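Local coordinates for histone-lysine N-methyltransferase SETMAR (Homo sapiens, PDB 3F2K), which joins a histone-lysine methyltransferase to a DNA-binding mariner transposase domain, the part described here, and works in double-strand break repair and replication fork restart, at residues D38-L43 against H167-L172; Y87-P92 against D186-F191. One frame throughout, in Å; residues are numbered along the deposited sequence.

Contact 1 of 2, residues D38-L43 against H167-L172; sequences DEKWIL and HVFKHL. With MG (magnesium ion), chain D.
Apolar packing carries most of this contact, and the ring of F169 is its centre. K40 leaves the strand with CG anti to the backbone N (chi1 166°) and runs extended across one face of that ring: CB lies 3.6 Å from the F169 ring centroid, a CH-pi contact displaced toward the rim, and CD follows at 3.7 Å from F169 CG. Lysine suits the place because its methylenes can cover an aromatic face while its charge travels on. The chain bends only at chi4, and NZ turns to a hydrogen bond with N173; its cation-pi attraction to F169 is long and at most weak. L172 CD2 extends the apolar patch, 4.1 Å from K40 CD and 4.3 Å from I42 CD1. At its tip the ring also meets backbone: D38 O lies at the edge, 3.6 Å from F169 CZ.

D38 is a metal ligand. Its OD1 holds the magnesium at 2.2 Å, with D130 and four waters, while its CB rests 3.7 Å from F169 CE2. OD2 accepts from one metal-bound water and from N165, so the carboxylate's rotation is fixed from both oxygens. E39 works in the second shell: its O and OE1 each accept from a coordinating water, and OE2 is hydrogen-bonded to H135 NE2. This RNase H-like DDE-type site keeps some nuclease activity but has lost transposase activity through an Asn, probably N165, replacing an Asp.

The middle strand 34-43 pairs with 72-80 and 126-128; segment 167-172 of helix 163-176 runs nearly parallel to 38-43, beside helix 184-196.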
# COMPACT_ATOMS: atom_id res chain seq x y z
N ASP A 38 -1.96 -2.00 0.48
CA ASP A 38 -1.76 -3.37 0.09
C ASP A 38 -2.49 -4.26 1.08
O ASP A 38 -2.80 -3.87 2.24
CB ASP A 38 -0.24 -3.76 0.03
CG ASP A 38 0.02 -4.99 -0.88
OD1 ASP A 38 -0.87 -5.29 -1.72
OD2 ASP A 38 1.09 -5.60 -0.74
N GLU A 39 -2.67 -5.47 0.63
CA GLU A 39 -3.32 -6.54 1.41
C GLU A 39 -2.20 -7.47 1.90
O GLU A 39 -1.19 -7.73 1.20
CB GLU A 39 -4.32 -7.30 0.50
CG GLU A 39 -5.64 -6.53 0.13
CD GLU A 39 -5.49 -5.62 -1.12
OE1 GLU A 39 -4.40 -5.54 -1.69
OE2 GLU A 39 -6.52 -5.05 -1.53
N LYS A 40 -2.39 -7.99 3.10
CA LYS A 40 -1.53 -9.08 3.59
C LYS A 40 -2.32 -10.09 4.45
O LYS A 40 -3.11 -9.72 5.28
CB LYS A 40 -0.36 -8.49 4.41
CG LYS A 40 0.43 -9.46 5.25
CD LYS A 40 1.62 -8.79 5.87
CE LYS A 40 2.35 -9.75 6.81
NZ LYS A 40 3.12 -10.59 5.88
N TRP A 41 -2.06 -11.37 4.22
CA TRP A 41 -2.48 -12.39 5.21
C TRP A 41 -1.55 -12.47 6.44
O TRP A 41 -0.33 -12.77 6.32
CB TRP A 41 -2.61 -13.78 4.51
CG TRP A 41 -3.73 -13.83 3.53
CD1 TRP A 41 -3.65 -13.66 2.18
CD2 TRP A 41 -5.14 -14.00 3.83
NE1 TRP A 41 -4.90 -13.73 1.62
CE2 TRP A 41 -5.83 -13.95 2.61
CE3 TRP A 41 -5.86 -14.21 5.01
CZ2 TRP A 41 -7.24 -14.10 2.53
CZ3 TRP A 41 -7.25 -14.36 4.94
CH2 TRP A 41 -7.93 -14.28 3.71
N ILE A 42 -2.14 -12.22 7.60
CA ILE A 42 -1.42 -12.28 8.86
C ILE A 42 -1.76 -13.69 9.45
O ILE A 42 -2.92 -13.98 9.74
CB ILE A 42 -1.90 -11.27 9.85
CG1 ILE A 42 -1.48 -9.85 9.42
CG2 ILE A 42 -1.37 -11.63 11.32
CD1 ILE A 42 -1.89 -8.78 10.39
N LEU A 43 -0.73 -14.52 9.55
CA LEU A 43 -0.85 -15.86 10.14
C LEU A 43 -1.06 -15.75 11.64
O LEU A 43 -0.55 -14.83 12.29
CB LEU A 43 0.40 -16.69 9.89
CG LEU A 43 0.89 -16.90 8.46
CD1 LEU A 43 2.15 -17.68 8.47
CD2 LEU A 43 -0.17 -17.57 7.57
N HIS A 167 7.99 -1.50 2.92
CA HIS A 167 8.18 -0.72 4.15
C HIS A 167 7.31 -1.23 5.29
O HIS A 167 7.81 -1.85 6.26
CB HIS A 167 7.90 0.79 3.91
CG HIS A 167 8.25 1.63 5.08
ND1 HIS A 167 9.55 1.67 5.58
CD2 HIS A 167 7.52 2.49 5.84
CE1 HIS A 167 9.57 2.48 6.65
NE2 HIS A 167 8.35 3.00 6.80
N VAL A 168 6.00 -0.98 5.22
CA VAL A 168 5.13 -1.35 6.36
C VAL A 168 5.18 -2.84 6.65
O VAL A 168 5.39 -3.27 7.81
CB VAL A 168 3.64 -0.80 6.19
CG1 VAL A 168 2.79 -1.18 7.38
CG2 VAL A 168 3.64 0.76 5.98
N PHE A 169 5.02 -3.67 5.60
CA PHE A 169 4.96 -5.10 5.82
C PHE A 169 6.28 -5.71 6.29
O PHE A 169 6.28 -6.66 7.03
CB PHE A 169 4.37 -5.85 4.57
CG PHE A 169 2.83 -5.60 4.38
CD1 PHE A 169 2.06 -5.09 5.42
CD2 PHE A 169 2.19 -5.88 3.17
CE1 PHE A 169 0.69 -4.84 5.25
CE2 PHE A 169 0.77 -5.63 3.01
CZ PHE A 169 0.07 -5.11 4.04
N LYS A 170 7.38 -5.15 5.82
CA LYS A 170 8.70 -5.57 6.26
C LYS A 170 8.83 -5.41 7.77
O LYS A 170 9.17 -6.37 8.50
CB LYS A 170 9.76 -4.77 5.52
CG LYS A 170 11.17 -4.85 6.09
CD LYS A 170 12.13 -3.97 5.35
CE LYS A 170 11.77 -2.48 5.36
NZ LYS A 170 12.58 -1.71 4.27
N HIS A 171 8.50 -4.23 8.25
CA HIS A 171 8.53 -3.94 9.68
C HIS A 171 7.47 -4.73 10.50
O HIS A 171 7.74 -5.19 11.65
CB HIS A 171 8.38 -2.47 9.91
CG HIS A 171 9.60 -1.70 9.50
ND1 HIS A 171 10.77 -1.75 10.22
CD2 HIS A 171 9.86 -0.94 8.42
CE1 HIS A 171 11.69 -1.01 9.63
NE2 HIS A 171 11.17 -0.51 8.52
N LEU A 172 6.31 -4.95 9.88
CA LEU A 172 5.28 -5.80 10.52
C LEU A 172 5.77 -7.26 10.64
O LEU A 172 5.59 -7.83 11.72
CB LEU A 172 3.98 -5.79 9.72
CG LEU A 172 2.80 -6.64 10.27
CD1 LEU A 172 2.33 -6.12 11.68
CD2 LEU A 172 1.65 -6.53 9.24
MG MG D . -0.85 -6.98 -3.13
O HOH W 1 1.32 -7.15 -2.79
O HOH W 2 -2.95 -6.70 -3.55
O HOH W 3 -1.36 -8.17 -1.56
O HOH W 4 -0.88 -8.66 -4.47

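Contact 2 of 2, residues Y87-P92 against D186-F191; sequences YSFLNP and DAENAF
Three aromatic rings, Y87, F89 and F191, meet in succession, each junction made edge to face. F191 takes the middle place: with CG anti to the backbone N (chi1 -176°), its ring reaches from the helix toward the strand and sets CE2 3.5 Å from Y87 CD1, over one face of the tyrosine and toward its rim. The planes of these two rings stand 60° apart. F89 in turn offers its own edge to the face of F191, CZ lying 3.7 Å from F191 CD2, in an offset arrangement with the planes almost perpendicular. Flat residues suit this seam, since each can give an edge to one neighbour and a face to another.

The face of F89 is taken by E188. Its extended chain slides along the ring in the opposite direction, placing CG 3.5 Å from the F89 ring centroid, directly above the centre. Glutamate fits here because its methylenes serve as apolar cover while the carboxylate, stacked nearly flat over CD2 and CG of the ring, turns OE1 to a water; that water accepts from N91 ND2, 3.0 Å away. Y87 OH reaches Q192 in a weak hydrogen bond.

The aromatic cluster packs helix 184-196 on strand 83-89, an edge strand of the RNase H-like sheet, away from the metal site. Residues 87-89 run almost antiparallel to 186-191, and F191 also packs on V75 and I77 of the adjacent strand 72-80.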
# COMPACT_ATOMS: atom_id res chain seq x y z
N TYR A 87 -7.27 1.16 8.22
CA TYR A 87 -6.96 -0.28 8.01
C TYR A 87 -8.17 -1.11 8.37
O TYR A 87 -9.05 -0.64 9.11
CB TYR A 87 -5.74 -0.74 8.83
CG TYR A 87 -5.90 -0.63 10.33
CD1 TYR A 87 -6.42 -1.69 11.09
CD2 TYR A 87 -5.49 0.50 10.99
CE1 TYR A 87 -6.52 -1.59 12.47
CE2 TYR A 87 -5.61 0.63 12.39
CZ TYR A 87 -6.13 -0.40 13.10
OH TYR A 87 -6.19 -0.23 14.45
N SER A 88 -8.24 -2.33 7.88
CA SER A 88 -9.49 -3.11 8.09
C SER A 88 -9.10 -4.57 7.98
O SER A 88 -8.09 -4.92 7.32
CB SER A 88 -10.57 -2.76 7.05
OG SER A 88 -10.18 -3.03 5.72
N PHE A 89 -9.88 -5.41 8.63
CA PHE A 89 -9.63 -6.86 8.59
C PHE A 89 -10.83 -7.49 7.91
O PHE A 89 -11.95 -7.02 8.10
CB PHE A 89 -9.47 -7.39 10.01
CG PHE A 89 -8.27 -6.83 10.70
CD1 PHE A 89 -7.05 -7.48 10.60
CD2 PHE A 89 -8.35 -5.65 11.41
CE1 PHE A 89 -5.91 -6.94 11.23
CE2 PHE A 89 -7.20 -5.13 12.04
CZ PHE A 89 -6.01 -5.77 11.93
N LEU A 90 -10.57 -8.47 7.05
CA LEU A 90 -11.61 -9.19 6.33
C LEU A 90 -12.28 -10.13 7.32
O LEU A 90 -11.61 -10.98 7.95
CB LEU A 90 -10.97 -9.97 5.19
CG LEU A 90 -11.78 -10.73 4.14
CD1 LEU A 90 -12.47 -9.72 3.23
CD2 LEU A 90 -10.80 -11.63 3.41
N ASN A 91 -13.59 -9.91 7.48
CA ASN A 91 -14.48 -10.55 8.47
C ASN A 91 -15.33 -11.67 7.88
O ASN A 91 -15.58 -11.72 6.66
CB ASN A 91 -15.45 -9.52 9.08
CG ASN A 91 -14.75 -8.37 9.77
OD1 ASN A 91 -15.11 -7.22 9.56
ND2 ASN A 91 -13.75 -8.67 10.60
N PRO A 92 -15.78 -12.59 8.74
CA PRO A 92 -16.70 -13.63 8.22
C PRO A 92 -17.85 -13.02 7.41
O PRO A 92 -18.39 -11.97 7.79
CB PRO A 92 -17.27 -14.30 9.49
CG PRO A 92 -16.62 -13.58 10.69
CD PRO A 92 -15.45 -12.76 10.16
N ASP A 186 -6.96 -11.28 18.75
CA ASP A 186 -5.59 -11.16 19.25
C ASP A 186 -4.68 -10.70 18.15
O ASP A 186 -3.72 -9.96 18.41
CB ASP A 186 -5.05 -12.51 19.77
CG ASP A 186 -5.80 -13.01 21.00
OD1 ASP A 186 -6.29 -12.18 21.82
OD2 ASP A 186 -5.86 -14.25 21.13
N ALA A 187 -4.98 -11.16 16.93
CA ALA A 187 -4.22 -10.81 15.73
C ALA A 187 -4.42 -9.32 15.42
O ALA A 187 -3.44 -8.59 15.16
CB ALA A 187 -4.60 -11.71 14.53
N GLU A 188 -5.68 -8.88 15.48
CA GLU A 188 -6.02 -7.44 15.40
C GLU A 188 -5.35 -6.56 16.46
O GLU A 188 -4.89 -5.43 16.17
CB GLU A 188 -7.52 -7.22 15.47
CG GLU A 188 -8.31 -7.81 14.28
CD GLU A 188 -9.76 -7.32 14.27
OE1 GLU A 188 -10.57 -7.86 13.49
OE2 GLU A 188 -10.08 -6.37 15.04
N ASN A 189 -5.37 -7.03 17.71
CA ASN A 189 -4.75 -6.28 18.80
C ASN A 189 -3.24 -6.16 18.56
O ASN A 189 -2.68 -5.12 18.89
CB ASN A 189 -4.99 -6.95 20.16
CG ASN A 189 -6.43 -6.84 20.64
OD1 ASN A 189 -7.19 -5.94 20.25
ND2 ASN A 189 -6.81 -7.78 21.53
N ALA A 190 -2.59 -7.20 18.06
CA ALA A 190 -1.13 -7.11 17.78
C ALA A 190 -0.85 -6.12 16.59
O ALA A 190 0.07 -5.30 16.64
CB ALA A 190 -0.57 -8.46 17.54
N PHE A 191 -1.68 -6.18 15.54
CA PHE A 191 -1.56 -5.18 14.48
C PHE A 191 -1.76 -3.76 15.02
O PHE A 191 -1.04 -2.82 14.66
CB PHE A 191 -2.53 -5.53 13.33
CG PHE A 191 -2.40 -4.61 12.18
CD1 PHE A 191 -1.41 -4.85 11.21
CD2 PHE A 191 -3.18 -3.45 12.12
CE1 PHE A 191 -1.24 -3.96 10.11
CE2 PHE A 191 -2.98 -2.55 11.06
CZ PHE A 191 -2.03 -2.81 10.06
O HOH W 5 -12.70 -6.36 12.13

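How the contacts relate
Contact 1 is buried near the centre of the domain, whereas contact 2 lies toward the surface, about 12 Å away between centres. Both set a helix against the same sheet, but contact 1 uses the middle strand 34-43 and contact 2 an edge strand, 83-89. The helices, 163-176 and 184-196, follow each other in the chain, and F191 joins the two contacts by packing on I42 and L172; W41 and L90 also touch. Each has a charged side chain laying its methylenes on a phenylalanine face, yet contact 1 borders the magnesium site with its coordinated waters, while contact 2 is aromatic packing with a water-bridged polar rim.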